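Local coordinates for protein putative fructose-bisphosphate aldolase (PDB 3PM6) that belongs to the class II fructose-bisphosphate aldolase family and folds as a TIM barrel that holds a zinc ion bound by three histidines, at residues P30-Y35 / A284-I289; M55-P60 / V245-V250; E179-G184 / E216-R221; V204-E209 / D230-E235; L224-A229 / E238-R243. One frame throughout, in Å; residues are numbered along the deposited sequence.

Interaction 1 of 5, residues P30-Y35 / A284-I289; sequences PAICVY and AAVEKI
Strand residues P30 and I32 run past the helix 284-289 with CA atoms 7.0 Å apart at P30 and I289, and 7.7 Å apart at I32 and V286; no hydrogen bond joins the two segments. The touch is purely apolar and made at two points, a ring methylene on a methyl and a methyl on a methyl. On the ring of P30, CB meets CG2 of I289 at 4.1 Å. I289 holds its CG1 anti to the carbonyl carbon (chi1 -65°), which leads CD1 away from the strand and leaves the short CG2 branch to face the proline. One helical turn earlier, CG2 of V286 meets CG2 of I32, also at 4.1 Å, the two side chains crossing obliquely. I32 presents this methyl because its CG1 arm is turned to the backbone N side (chi1 -47°). Around the pair, I43, V254 and V250 also lie against I32, and A46 and V254 against V286; all four touching residues are buried. A31 points the other way, into the barrel, where it meets K247 and N249. This is the layering of a TIM barrel: outward-facing residues of the first strand, 29-33, lie under a long C-terminal helix, 271-292.

Interaction 2 of 5, residues M55-P60 / V245-V250; sequences MILLFP and VAKVNV
The interior of the TIM barrel is the setting here: M55 and L57 of one strand point inward and meet K247 and N249 of another. The axes of strands 55-58 and 245-250 come within 8.9 Å and diverge by 47°, too far apart for backbone pairing. M55 reaches out as an extended chain, and its SD lies 3.7 Å from CE of K247, the two chains crossing at about a right angle. CD2 of L57 lies 3.7 Å from ND2 of N249. The same CD2 of L57 is 3.8 Å from CG of N249, so the methyl rests across the amide rather than on one atom. K247 is straight as far as CE and then bends (chi4 -89°), which brings NZ to OD1 of N249 at 3.0 Å, in the carbonyl plane and on a lone pair. The same ammonium forms a salt bridge with E148, so this buried charge has two oxygen partners. The N249 side chain lies about 4 Å from the zinc ion and touches H227. Strand 29-33 runs between the two strands, with A31 against L57 and N249; H88 of strand 85-92 also meets L57 and K247, while L19 of helix 16-24 lies against M55 and K247.

Interaction 3 of 5, residues E179-G184 / E216-R221; sequences EFVATG and EAVGER
V181 and R221 bring the two segments together at the C-terminal ends of two helices, their CA atoms 7.5 Å apart. From V181 to G184 the chain makes a type I turn closed by G184 N on V181 O at 3.1 Å, and G184 has a positive phi of 85°, a conformation glycine adopts easily. In the second segment R221 N bonds V218 O at 2.7 Å. No hydrogen bond passes between the segments, and V181 is the hub of the contact, each of its methyls serving a different partner. CG1, anti to the backbone N (chi1 161°), sits over one face of the R221 guanidinium, close to NH1 at 3.2 Å and farther from CZ at 3.8 Å; the methyl is thus tight against one nitrogen of the flat group. CG2 lies 3.8 Å from CG1 of V218, where the two valines pass side by side, pointing contrary ways. R221 reaches back over its own segment by a bend at chi3 (-72°), with the A217 carbonyl oxygen at the edge of its guanidinium, in plane. V218 is buried, also touching S177 and L188, whereas R221 is exposed and touches E178. On its far side, helix 174-181 turns F180 toward helix 126-141. Helices 174-181 and 208-218 are thereby joined side by side in the outer helical layer of the TIM barrel, each just before it leads into its next strand, 187-188 and 223-226.

Interaction 4 of 5, residues V204-E209 / D230-E235; sequences VQLDYE and DPFTKE
The carboxylate atom OD1 of D230 is gripped by two backbone amides, those of N251 and A253, which ties the start of segment 230-235 to the start of helix 252-265. The residues that follow D230 carry the contact, which is apolar and free of hydrogen bonds across the segments. V204 and F232, with CA atoms 7.9 Å apart, meet most closely: the valine straddles one corner of the ring, CG1 lying 3.6 Å and CG2 3.8 Å from CE1 of F232. With CG1 anti to its backbone N (chi1 173°), V204 can turn both methyls to the aromatic; CG2 also reaches CG of P231 at 4.2 Å. L206 points head-on against the phenylalanine, next to the valine, with CD1 3.8 Å and CD2 4.0 Å from CZ of F232. Its CB meanwhile rests on one face of the Y208 ring, 4.0 Å above the plane and offset toward the rim. Both segments then run into helices through N-cap residues: D207 accepts the amide of R210 through OD1, and T233 OG1 makes a weak bond to the amide of I236. The I236 side chain lies against V204, L206 and Y208, and Y199 against P231 and F232. The F232 side chain is about 10 Å from the zinc ion. These are beta-alpha loop segments of a TIM barrel, on the way from strands 187-188 and 223-226 to the helices 208-218 and 234-242, joined where V204 and L206 of one loop pack on F232 of the next.

Interaction 5 of 5, residues L224-A229 / E238-R243; sequences LVLHGA and EKCIER. With ZN (zinc ion), chain S.
Strand 223-226, helix 234-242 and strand 245-250 form a beta-alpha-beta unit of the barrel, and L226 with C240 marks where its first strand meets its helix. Their CA atoms lie 7.9 Å apart. CD2 of L226 touches SG of C240 at 3.9 Å and CB at 4.1 Å, an apolar contact between two buried residues. With CG anti to the backbone N (chi1 -178°), L226 carries CD2 to the cysteine. Two residues earlier on the same side of the strand, L224 sends CD1 to the backbone O of R243 at 3.7 Å, just beyond the helix. The R243 side chain does not reach the strand: it curls onto its own helix, NH1 bonding O of K239 at 3.0 Å with an N-H...O angle of 161°, the oxygen in the guanidinium plane. The arginine also leans on Y208 and L211 of the preceding helix. V225, between the two leucines, faces the barrel interior and meets K247 and N249. Just past the strand, H227 binds the zinc ion through ND1 at 2.1 Å, together with H91 and H196. Its other ring nitrogen, NE2, is hydrogen-bonded to OE2 of E148, a second-shell carboxylate; zinc at ND1 and E148 at NE2 hold the imidazole at both nitrogens, which should set its rotation. Outward leucines packed under the following helix are typical of a beta-alpha unit of a TIM barrel, whose metal ligand here follows the C-terminal end of the strand.

How the interactions relate
All five contacts belong to one TIM barrel. Along the chain, interaction 1 encloses the rest, and interaction 2, nested in it, encloses the other three; interactions 3 and 4 interlock, sharing helix 208-218, while interaction 5 follows interaction 3 and interlocks with interaction 4, sharing helix 234-242. Interactions 1, 2 and 5 reach the same sheet: strand 245-250 pairs with 29-33 on one flank and 223-226 on the other, closing the barrel next to the zinc ion. Centres of interactions 4 and 5 are 8 Å apart, linked through Y208 and F232. Interaction 3 is the outlier, 28 Å from interaction 1 between centres, across the chain's middle in the helical shell.

Interaction 1 of 5, residues P30-Y35 / A284-I289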
# COMPACT_ATOMS: atom_id res chain seq x y z
N PRO A 30 14.08 -14.86 -4.13
CA PRO A 30 13.64 -14.46 -2.79
C PRO A 30 12.16 -14.14 -2.83
O PRO A 30 11.76 -13.31 -3.60
CB PRO A 30 14.46 -13.18 -2.50
CG PRO A 30 14.82 -12.62 -3.89
CD PRO A 30 14.82 -13.80 -4.85
N ALA A 31 11.36 -14.82 -2.01
CA ALA A 31 9.89 -14.65 -2.01
C ALA A 31 9.48 -14.07 -0.66
O ALA A 31 9.34 -14.80 0.33
CB ALA A 31 9.20 -15.99 -2.26
N ILE A 32 9.32 -12.76 -0.59
CA ILE A 32 9.24 -12.06 0.68
C ILE A 32 7.82 -11.71 0.99
O ILE A 32 7.18 -10.98 0.22
CB ILE A 32 10.07 -10.71 0.59
CG1 ILE A 32 11.45 -10.95 -0.04
CG2 ILE A 32 10.13 -10.00 1.95
CD1 ILE A 32 12.32 -11.93 0.73
N CYS A 33 7.32 -12.25 2.10
CA CYS A 33 6.02 -11.90 2.61
C CYS A 33 6.01 -10.50 3.14
O CYS A 33 6.88 -10.11 3.93
CB CYS A 33 5.62 -12.83 3.76
SG CYS A 33 5.60 -14.52 3.23
N VAL A 34 4.98 -9.77 2.76
CA VAL A 34 4.80 -8.41 3.29
C VAL A 34 3.36 -8.17 3.63
O VAL A 34 2.49 -8.91 3.15
CB VAL A 34 5.22 -7.33 2.26
CG1 VAL A 34 6.73 -7.35 2.01
CG2 VAL A 34 4.44 -7.47 0.98
N TYR A 35 3.11 -7.12 4.44
CA TYR A 35 1.78 -6.77 4.97
C TYR A 35 1.39 -5.35 4.65
O TYR A 35 0.31 -4.88 5.06
CB TYR A 35 1.76 -6.86 6.50
CG TYR A 35 2.05 -8.22 7.06
CD1 TYR A 35 1.04 -9.16 7.26
CD2 TYR A 35 3.36 -8.55 7.41
CE1 TYR A 35 1.35 -10.42 7.81
CE2 TYR A 35 3.66 -9.78 7.93
CZ TYR A 35 2.67 -10.70 8.15
OH TYR A 35 3.07 -11.91 8.66
N ALA A 284 17.27 -3.72 4.03
CA ALA A 284 18.57 -4.30 4.38
C ALA A 284 18.41 -5.82 4.64
O ALA A 284 19.22 -6.62 4.16
CB ALA A 284 19.21 -3.57 5.60
N ALA A 285 17.35 -6.20 5.35
CA ALA A 285 17.05 -7.62 5.60
C ALA A 285 16.80 -8.40 4.28
O ALA A 285 17.28 -9.52 4.11
CB ALA A 285 15.88 -7.79 6.58
N VAL A 286 16.09 -7.78 3.35
CA VAL A 286 15.86 -8.42 2.04
C VAL A 286 17.18 -8.62 1.31
O VAL A 286 17.46 -9.73 0.85
CB VAL A 286 14.82 -7.62 1.17
CG1 VAL A 286 14.70 -8.17 -0.23
CG2 VAL A 286 13.48 -7.67 1.81
N GLU A 287 17.99 -7.57 1.23
CA GLU A 287 19.32 -7.66 0.58
C GLU A 287 20.18 -8.79 1.10
O GLU A 287 20.85 -9.44 0.32
CB GLU A 287 20.08 -6.32 0.63
CG GLU A 287 19.35 -5.20 -0.18
CD GLU A 287 20.14 -3.89 -0.33
OE1 GLU A 287 21.22 -3.78 0.29
OE2 GLU A 287 19.67 -2.98 -1.08
N LYS A 288 20.15 -9.04 2.40
CA LYS A 288 20.95 -10.14 2.97
C LYS A 288 20.46 -11.50 2.48
O LYS A 288 21.28 -12.38 2.16
CB LYS A 288 21.03 -10.12 4.52
N ILE A 289 19.14 -11.67 2.40
CA ILE A 289 18.57 -12.90 1.86
C ILE A 289 19.08 -13.08 0.44
O ILE A 289 19.57 -14.15 0.09
CB ILE A 289 16.98 -12.88 1.84
CG1 ILE A 289 16.39 -12.82 3.27
CG2 ILE A 289 16.44 -14.05 0.96
CD1 ILE A 289 16.73 -14.04 4.14

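Interaction 2 of 5, residues M55-P60 / V245-V250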
# COMPACT_ATOMS: atom_id res chain seq x y z
N MET A 55 9.99 -11.97 -5.51
CA MET A 55 8.56 -12.11 -5.54
C MET A 55 8.01 -11.40 -4.33
O MET A 55 8.61 -11.45 -3.24
CB MET A 55 8.13 -13.59 -5.55
CG MET A 55 8.42 -14.31 -6.86
SD MET A 55 7.90 -16.08 -6.82
CE MET A 55 8.21 -16.49 -8.55
N ILE A 56 6.88 -10.75 -4.51
CA ILE A 56 6.20 -10.12 -3.38
C ILE A 56 5.09 -11.13 -2.98
O ILE A 56 4.29 -11.56 -3.82
CB ILE A 56 5.59 -8.73 -3.80
CG1 ILE A 56 6.69 -7.73 -4.21
CG2 ILE A 56 4.66 -8.16 -2.73
CD1 ILE A 56 6.14 -6.45 -4.78
N LEU A 57 5.08 -11.53 -1.70
CA LEU A 57 4.04 -12.44 -1.22
C LEU A 57 3.01 -11.72 -0.37
O LEU A 57 3.37 -10.98 0.53
CB LEU A 57 4.66 -13.62 -0.44
CG LEU A 57 5.13 -14.77 -1.33
CD1 LEU A 57 6.18 -14.27 -2.39
CD2 LEU A 57 5.74 -15.88 -0.49
N LEU A 58 1.73 -11.92 -0.65
CA LEU A 58 0.68 -11.40 0.21
C LEU A 58 -0.07 -12.57 0.83
O LEU A 58 -0.10 -13.65 0.24
CB LEU A 58 -0.27 -10.50 -0.59
CG LEU A 58 0.30 -9.15 -1.08
CD1 LEU A 58 -0.73 -8.57 -2.03
CD2 LEU A 58 0.54 -8.16 0.11
N PHE A 59 -0.64 -12.39 2.04
CA PHE A 59 -1.49 -13.41 2.66
C PHE A 59 -2.94 -13.13 2.30
O PHE A 59 -3.26 -12.03 1.80
CB PHE A 59 -1.30 -13.46 4.18
CG PHE A 59 0.07 -13.87 4.61
CD1 PHE A 59 0.63 -15.08 4.19
CD2 PHE A 59 0.82 -13.04 5.41
CE1 PHE A 59 1.92 -15.44 4.57
CE2 PHE A 59 2.12 -13.43 5.80
CZ PHE A 59 2.64 -14.63 5.38
N PRO A 60 -3.85 -14.12 2.53
CA PRO A 60 -5.27 -13.80 2.30
C PRO A 60 -5.74 -12.59 3.09
O PRO A 60 -6.68 -11.88 2.68
CB PRO A 60 -6.00 -15.09 2.79
CG PRO A 60 -5.04 -16.21 2.45
CD PRO A 60 -3.61 -15.57 2.45
N VAL A 245 15.80 -26.51 -4.50
CA VAL A 245 15.02 -25.35 -4.06
C VAL A 245 15.24 -24.15 -4.96
O VAL A 245 16.38 -23.67 -5.09
CB VAL A 245 15.33 -25.00 -2.59
CG1 VAL A 245 14.77 -23.62 -2.22
CG2 VAL A 245 14.74 -26.10 -1.69
N ALA A 246 14.17 -23.68 -5.60
CA ALA A 246 14.28 -22.56 -6.54
C ALA A 246 13.55 -21.33 -6.07
O ALA A 246 13.63 -20.29 -6.71
CB ALA A 246 13.75 -22.97 -7.94
N LYS A 247 12.81 -21.45 -4.97
CA LYS A 247 12.06 -20.33 -4.41
C LYS A 247 12.20 -20.45 -2.90
O LYS A 247 11.91 -21.51 -2.32
CB LYS A 247 10.59 -20.41 -4.82
CG LYS A 247 9.66 -19.30 -4.25
CD LYS A 247 8.26 -19.44 -4.87
CE LYS A 247 7.20 -18.56 -4.23
NZ LYS A 247 6.52 -19.24 -3.08
N VAL A 248 12.67 -19.35 -2.28
CA VAL A 248 12.81 -19.27 -0.82
C VAL A 248 11.87 -18.20 -0.24
O VAL A 248 12.01 -16.99 -0.54
CB VAL A 248 14.28 -18.94 -0.45
CG1 VAL A 248 14.40 -18.59 1.04
CG2 VAL A 248 15.20 -20.09 -0.85
N ASN A 249 10.93 -18.65 0.60
CA ASN A 249 9.98 -17.80 1.29
C ASN A 249 10.54 -17.27 2.59
O ASN A 249 11.09 -18.04 3.41
CB ASN A 249 8.68 -18.58 1.64
CG ASN A 249 7.85 -18.91 0.40
OD1 ASN A 249 8.31 -18.75 -0.73
ND2 ASN A 249 6.62 -19.35 0.61
N VAL A 250 10.27 -16.00 2.84
CA VAL A 250 10.76 -15.30 3.99
C VAL A 250 9.65 -14.47 4.56
O VAL A 250 8.87 -13.89 3.82
CB VAL A 250 11.91 -14.35 3.59
CG1 VAL A 250 12.47 -13.65 4.79
CG2 VAL A 250 13.01 -15.14 2.90

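Interaction 3 of 5, residues E179-G184 / E216-R221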
# COMPACT_ATOMS: atom_id res chain seq x y z
N GLU A 179 2.08 -37.85 -6.79
CA GLU A 179 0.62 -37.66 -6.79
C GLU A 179 0.26 -36.19 -7.04
O GLU A 179 -0.64 -35.90 -7.81
CB GLU A 179 -0.09 -38.18 -5.50
CG GLU A 179 0.37 -39.61 -5.00
CD GLU A 179 -0.35 -40.12 -3.71
OE1 GLU A 179 0.31 -40.56 -2.70
OE2 GLU A 179 -1.60 -40.12 -3.74
N PHE A 180 0.97 -35.26 -6.40
CA PHE A 180 0.65 -33.83 -6.56
C PHE A 180 1.03 -33.26 -7.94
O PHE A 180 0.31 -32.40 -8.48
CB PHE A 180 1.17 -32.98 -5.41
CG PHE A 180 0.24 -32.93 -4.25
CD1 PHE A 180 -0.68 -31.90 -4.13
CD2 PHE A 180 0.26 -33.92 -3.27
CE1 PHE A 180 -1.55 -31.87 -3.08
CE2 PHE A 180 -0.61 -33.89 -2.21
CZ PHE A 180 -1.51 -32.87 -2.10
N VAL A 181 2.12 -33.76 -8.51
CA VAL A 181 2.53 -33.35 -9.88
C VAL A 181 1.39 -33.60 -10.92
O VAL A 181 1.21 -32.80 -11.84
CB VAL A 181 3.84 -34.08 -10.32
CG1 VAL A 181 4.03 -34.06 -11.84
CG2 VAL A 181 5.06 -33.48 -9.64
N ALA A 182 0.65 -34.70 -10.76
CA ALA A 182 -0.49 -35.02 -11.65
C ALA A 182 -1.65 -34.03 -11.53
O ALA A 182 -2.53 -33.99 -12.40
CB ALA A 182 -0.99 -36.46 -11.42
N THR A 183 -1.69 -33.23 -10.46
CA THR A 183 -2.74 -32.21 -10.33
C THR A 183 -2.49 -31.05 -11.26
O THR A 183 -3.37 -30.23 -11.43
CB THR A 183 -2.87 -31.62 -8.91
OG1 THR A 183 -1.63 -31.01 -8.54
CG2 THR A 183 -3.24 -32.68 -7.90
N GLY A 184 -1.30 -30.97 -11.86
CA GLY A 184 -0.93 -29.83 -12.72
C GLY A 184 -0.37 -28.59 -12.02
O GLY A 184 -0.22 -27.52 -12.64
N GLU A 216 14.89 -35.67 -6.85
CA GLU A 216 15.20 -36.70 -7.82
C GLU A 216 13.92 -37.23 -8.48
O GLU A 216 13.89 -37.46 -9.68
CB GLU A 216 15.97 -37.82 -7.13
CG GLU A 216 16.60 -38.81 -8.05
CD GLU A 216 17.82 -38.25 -8.72
OE1 GLU A 216 18.37 -37.26 -8.18
OE2 GLU A 216 18.21 -38.77 -9.78
N ALA A 217 12.84 -37.38 -7.70
CA ALA A 217 11.61 -37.94 -8.26
C ALA A 217 10.85 -36.94 -9.12
O ALA A 217 10.33 -37.31 -10.15
CB ALA A 217 10.70 -38.52 -7.18
N VAL A 218 10.79 -35.68 -8.72
CA VAL A 218 9.91 -34.74 -9.44
C VAL A 218 10.59 -33.45 -9.89
O VAL A 218 10.00 -32.67 -10.63
CB VAL A 218 8.67 -34.34 -8.61
CG1 VAL A 218 7.90 -35.57 -8.17
CG2 VAL A 218 9.09 -33.51 -7.42
N GLY A 219 11.82 -33.23 -9.43
CA GLY A 219 12.54 -31.99 -9.66
C GLY A 219 12.56 -31.50 -11.09
O GLY A 219 12.58 -30.30 -11.32
N GLU A 220 12.56 -32.41 -12.06
CA GLU A 220 12.59 -32.01 -13.46
C GLU A 220 11.22 -31.56 -13.99
O GLU A 220 11.13 -30.95 -15.05
CB GLU A 220 13.19 -33.13 -14.33
CG GLU A 220 14.56 -33.59 -13.82
CD GLU A 220 15.31 -34.50 -14.79
OE1 GLU A 220 14.67 -35.33 -15.49
OE2 GLU A 220 16.56 -34.40 -14.82
N ARG A 221 10.17 -31.85 -13.22
CA ARG A 221 8.78 -31.55 -13.62
C ARG A 221 8.18 -30.36 -12.85
O ARG A 221 7.31 -29.67 -13.38
CB ARG A 221 7.87 -32.80 -13.51
CG ARG A 221 8.32 -34.00 -14.43
CD ARG A 221 7.47 -35.28 -14.25
NE ARG A 221 7.69 -36.03 -13.00
CZ ARG A 221 6.73 -36.72 -12.38
NH1 ARG A 221 5.50 -36.75 -12.88
NH2 ARG A 221 6.97 -37.37 -11.27

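Interaction 4 of 5, residues V204-E209 / D230-E235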
# COMPACT_ATOMS: atom_id res chain seq x y z
N VAL A 204 16.97 -25.98 13.98
CA VAL A 204 16.63 -26.37 12.60
C VAL A 204 17.22 -27.75 12.34
O VAL A 204 18.44 -27.92 12.41
CB VAL A 204 17.23 -25.37 11.60
CG1 VAL A 204 17.05 -25.84 10.15
CG2 VAL A 204 16.63 -23.96 11.79
N GLN A 205 16.36 -28.74 12.07
CA GLN A 205 16.79 -30.12 11.78
C GLN A 205 16.15 -30.61 10.49
O GLN A 205 15.08 -31.17 10.51
CB GLN A 205 16.44 -31.09 12.93
CG GLN A 205 17.03 -30.72 14.31
CD GLN A 205 18.56 -30.54 14.33
OE1 GLN A 205 19.29 -31.02 13.45
NE2 GLN A 205 19.04 -29.83 15.35
N LEU A 206 16.80 -30.36 9.35
CA LEU A 206 16.22 -30.68 8.06
C LEU A 206 16.69 -32.05 7.59
O LEU A 206 17.82 -32.50 7.87
CB LEU A 206 16.53 -29.59 7.01
CG LEU A 206 16.30 -28.13 7.43
CD1 LEU A 206 16.69 -27.15 6.34
CD2 LEU A 206 14.84 -27.89 7.92
N ASP A 207 15.79 -32.73 6.89
CA ASP A 207 16.10 -34.04 6.34
C ASP A 207 16.48 -33.79 4.88
O ASP A 207 15.62 -33.82 3.99
CB ASP A 207 14.88 -34.94 6.48
CG ASP A 207 15.16 -36.39 6.09
OD1 ASP A 207 16.19 -36.70 5.45
OD2 ASP A 207 14.27 -37.22 6.39
N TYR A 208 17.76 -33.51 4.67
CA TYR A 208 18.28 -33.19 3.32
C TYR A 208 18.17 -34.38 2.39
O TYR A 208 17.95 -34.22 1.19
CB TYR A 208 19.72 -32.71 3.40
CG TYR A 208 19.88 -31.40 4.14
CD1 TYR A 208 19.48 -30.20 3.54
CD2 TYR A 208 20.41 -31.35 5.45
CE1 TYR A 208 19.62 -28.97 4.20
CE2 TYR A 208 20.58 -30.13 6.11
CZ TYR A 208 20.16 -28.95 5.47
OH TYR A 208 20.27 -27.72 6.08
N GLU A 209 18.30 -35.57 2.96
CA GLU A 209 18.14 -36.81 2.19
C GLU A 209 16.73 -36.93 1.62
O GLU A 209 16.56 -37.19 0.43
CB GLU A 209 18.52 -38.04 3.03
CG GLU A 209 20.04 -38.22 3.15
CD GLU A 209 20.44 -39.28 4.17
OE1 GLU A 209 19.55 -40.05 4.61
OE2 GLU A 209 21.65 -39.36 4.53
N ASP A 230 13.03 -18.52 7.77
CA ASP A 230 13.41 -17.27 8.43
C ASP A 230 14.77 -17.28 9.17
O ASP A 230 15.61 -16.40 8.91
CB ASP A 230 12.30 -16.79 9.37
CG ASP A 230 11.21 -16.05 8.63
OD1 ASP A 230 11.56 -15.23 7.76
OD2 ASP A 230 10.01 -16.24 8.95
N PRO A 231 14.99 -18.28 10.05
CA PRO A 231 16.24 -18.32 10.81
C PRO A 231 17.37 -19.06 10.08
O PRO A 231 18.36 -19.39 10.71
CB PRO A 231 15.84 -19.15 12.05
CG PRO A 231 14.84 -20.14 11.50
CD PRO A 231 14.12 -19.44 10.37
N PHE A 232 17.21 -19.33 8.77
CA PHE A 232 18.20 -20.12 8.03
C PHE A 232 19.49 -19.31 7.76
O PHE A 232 19.51 -18.06 7.72
CB PHE A 232 17.62 -20.70 6.71
CG PHE A 232 16.63 -21.85 6.90
CD1 PHE A 232 16.19 -22.22 8.16
CD2 PHE A 232 16.14 -22.54 5.80
CE1 PHE A 232 15.30 -23.30 8.34
CE2 PHE A 232 15.20 -23.60 5.95
CZ PHE A 232 14.77 -23.96 7.23
N THR A 233 20.58 -20.05 7.57
CA THR A 233 21.91 -19.46 7.39
C THR A 233 22.23 -19.69 5.91
O THR A 233 21.53 -20.42 5.23
CB THR A 233 22.98 -20.19 8.27
OG1 THR A 233 22.99 -21.58 7.92
CG2 THR A 233 22.69 -20.07 9.76
N LYS A 234 23.28 -19.06 5.41
CA LYS A 234 23.71 -19.28 4.05
C LYS A 234 23.98 -20.76 3.78
O LYS A 234 23.63 -21.29 2.72
CB LYS A 234 25.00 -18.48 3.75
CG LYS A 234 25.72 -19.01 2.46
CD LYS A 234 26.20 -17.86 1.59
CE LYS A 234 26.43 -18.28 0.15
NZ LYS A 234 25.62 -17.38 -0.74
N GLU A 235 24.66 -21.41 4.70
CA GLU A 235 25.08 -22.80 4.48
C GLU A 235 23.84 -23.72 4.36
O GLU A 235 23.81 -24.61 3.51
CB GLU A 235 26.04 -23.25 5.60
CG GLU A 235 27.45 -22.56 5.53
CD GLU A 235 27.57 -21.23 6.27
OE1 GLU A 235 26.55 -20.58 6.59
OE2 GLU A 235 28.72 -20.81 6.56

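Interaction 5 of 5, residues L224-A229 / E238-R243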
# COMPACT_ATOMS: atom_id res chain seq x y z
N LEU A 224 10.80 -26.34 -6.64
CA LEU A 224 10.69 -26.69 -5.22
C LEU A 224 10.79 -25.43 -4.40
O LEU A 224 11.62 -24.59 -4.71
CB LEU A 224 11.77 -27.69 -4.82
CG LEU A 224 11.69 -29.06 -5.49
CD1 LEU A 224 12.85 -29.97 -5.03
CD2 LEU A 224 10.35 -29.75 -5.20
N VAL A 225 9.94 -25.33 -3.39
CA VAL A 225 9.72 -24.10 -2.64
C VAL A 225 10.00 -24.36 -1.18
O VAL A 225 9.40 -25.27 -0.57
CB VAL A 225 8.26 -23.55 -2.84
CG1 VAL A 225 8.07 -22.19 -2.18
CG2 VAL A 225 7.97 -23.42 -4.34
N LEU A 226 10.89 -23.53 -0.63
CA LEU A 226 11.32 -23.63 0.75
C LEU A 226 10.47 -22.72 1.64
O LEU A 226 10.43 -21.49 1.45
CB LEU A 226 12.80 -23.26 0.88
CG LEU A 226 13.45 -23.35 2.29
CD1 LEU A 226 13.26 -24.71 2.93
CD2 LEU A 226 14.93 -23.01 2.24
N HIS A 227 9.83 -23.33 2.62
CA HIS A 227 9.06 -22.63 3.67
C HIS A 227 9.74 -22.79 5.01
O HIS A 227 10.52 -23.75 5.20
CB HIS A 227 7.66 -23.27 3.78
CG HIS A 227 6.75 -22.89 2.66
ND1 HIS A 227 5.72 -22.00 2.82
CD2 HIS A 227 6.72 -23.27 1.36
CE1 HIS A 227 5.10 -21.83 1.66
NE2 HIS A 227 5.68 -22.60 0.76
N GLY A 228 9.42 -21.89 5.95
CA GLY A 228 9.99 -21.87 7.28
C GLY A 228 11.49 -21.54 7.36
O GLY A 228 12.20 -21.99 8.27
N ALA A 229 11.94 -20.70 6.44
CA ALA A 229 13.33 -20.42 6.23
C ALA A 229 13.89 -19.22 7.02
O ALA A 229 15.09 -18.93 6.97
CB ALA A 229 13.57 -20.25 4.71
N GLU A 238 22.36 -22.99 0.92
CA GLU A 238 23.16 -23.67 -0.10
C GLU A 238 22.77 -25.15 -0.20
O GLU A 238 22.56 -25.66 -1.29
CB GLU A 238 24.69 -23.50 0.12
CG GLU A 238 25.28 -22.07 -0.07
CD GLU A 238 24.83 -21.37 -1.37
OE1 GLU A 238 24.50 -22.07 -2.37
OE2 GLU A 238 24.79 -20.10 -1.42
N LYS A 239 22.63 -25.82 0.94
CA LYS A 239 22.24 -27.23 0.97
C LYS A 239 20.89 -27.46 0.28
O LYS A 239 20.75 -28.39 -0.49
CB LYS A 239 22.23 -27.75 2.41
CG LYS A 239 23.63 -28.00 2.99
CD LYS A 239 23.63 -28.38 4.46
CE LYS A 239 25.09 -28.55 4.91
NZ LYS A 239 25.38 -28.20 6.33
N CYS A 240 19.92 -26.59 0.55
CA CYS A 240 18.57 -26.69 -0.03
C CYS A 240 18.55 -26.43 -1.53
O CYS A 240 17.95 -27.19 -2.27
CB CYS A 240 17.59 -25.74 0.67
SG CYS A 240 17.31 -26.12 2.41
N ILE A 241 19.21 -25.35 -1.96
CA ILE A 241 19.30 -25.00 -3.38
C ILE A 241 20.00 -26.08 -4.23
O ILE A 241 19.59 -26.34 -5.37
CB ILE A 241 20.04 -23.65 -3.54
CG1 ILE A 241 19.21 -22.53 -2.85
CG2 ILE A 241 20.35 -23.38 -5.00
CD1 ILE A 241 19.98 -21.25 -2.57
N GLU A 242 21.06 -26.69 -3.69
CA GLU A 242 21.74 -27.81 -4.33
C GLU A 242 20.76 -28.99 -4.42
O GLU A 242 20.90 -29.82 -5.29
CB GLU A 242 23.02 -28.20 -3.57
CG GLU A 242 23.61 -29.60 -3.93
CD GLU A 242 24.44 -29.62 -5.23
OE1 GLU A 242 25.67 -29.85 -5.14
OE2 GLU A 242 23.87 -29.43 -6.33
N ARG A 243 19.76 -29.04 -3.54
CA ARG A 243 18.73 -30.07 -3.65
C ARG A 243 17.42 -29.62 -4.28
O ARG A 243 16.37 -30.19 -4.01
CB ARG A 243 18.54 -30.79 -2.32
CG ARG A 243 19.84 -31.46 -1.86
CD ARG A 243 19.84 -31.75 -0.37
NE ARG A 243 20.98 -32.57 0.02
CZ ARG A 243 22.21 -32.10 0.24
NH1 ARG A 243 22.48 -30.79 0.13
NH2 ARG A 243 23.16 -32.94 0.60
ZN ZN S . 5.17 -20.77 4.44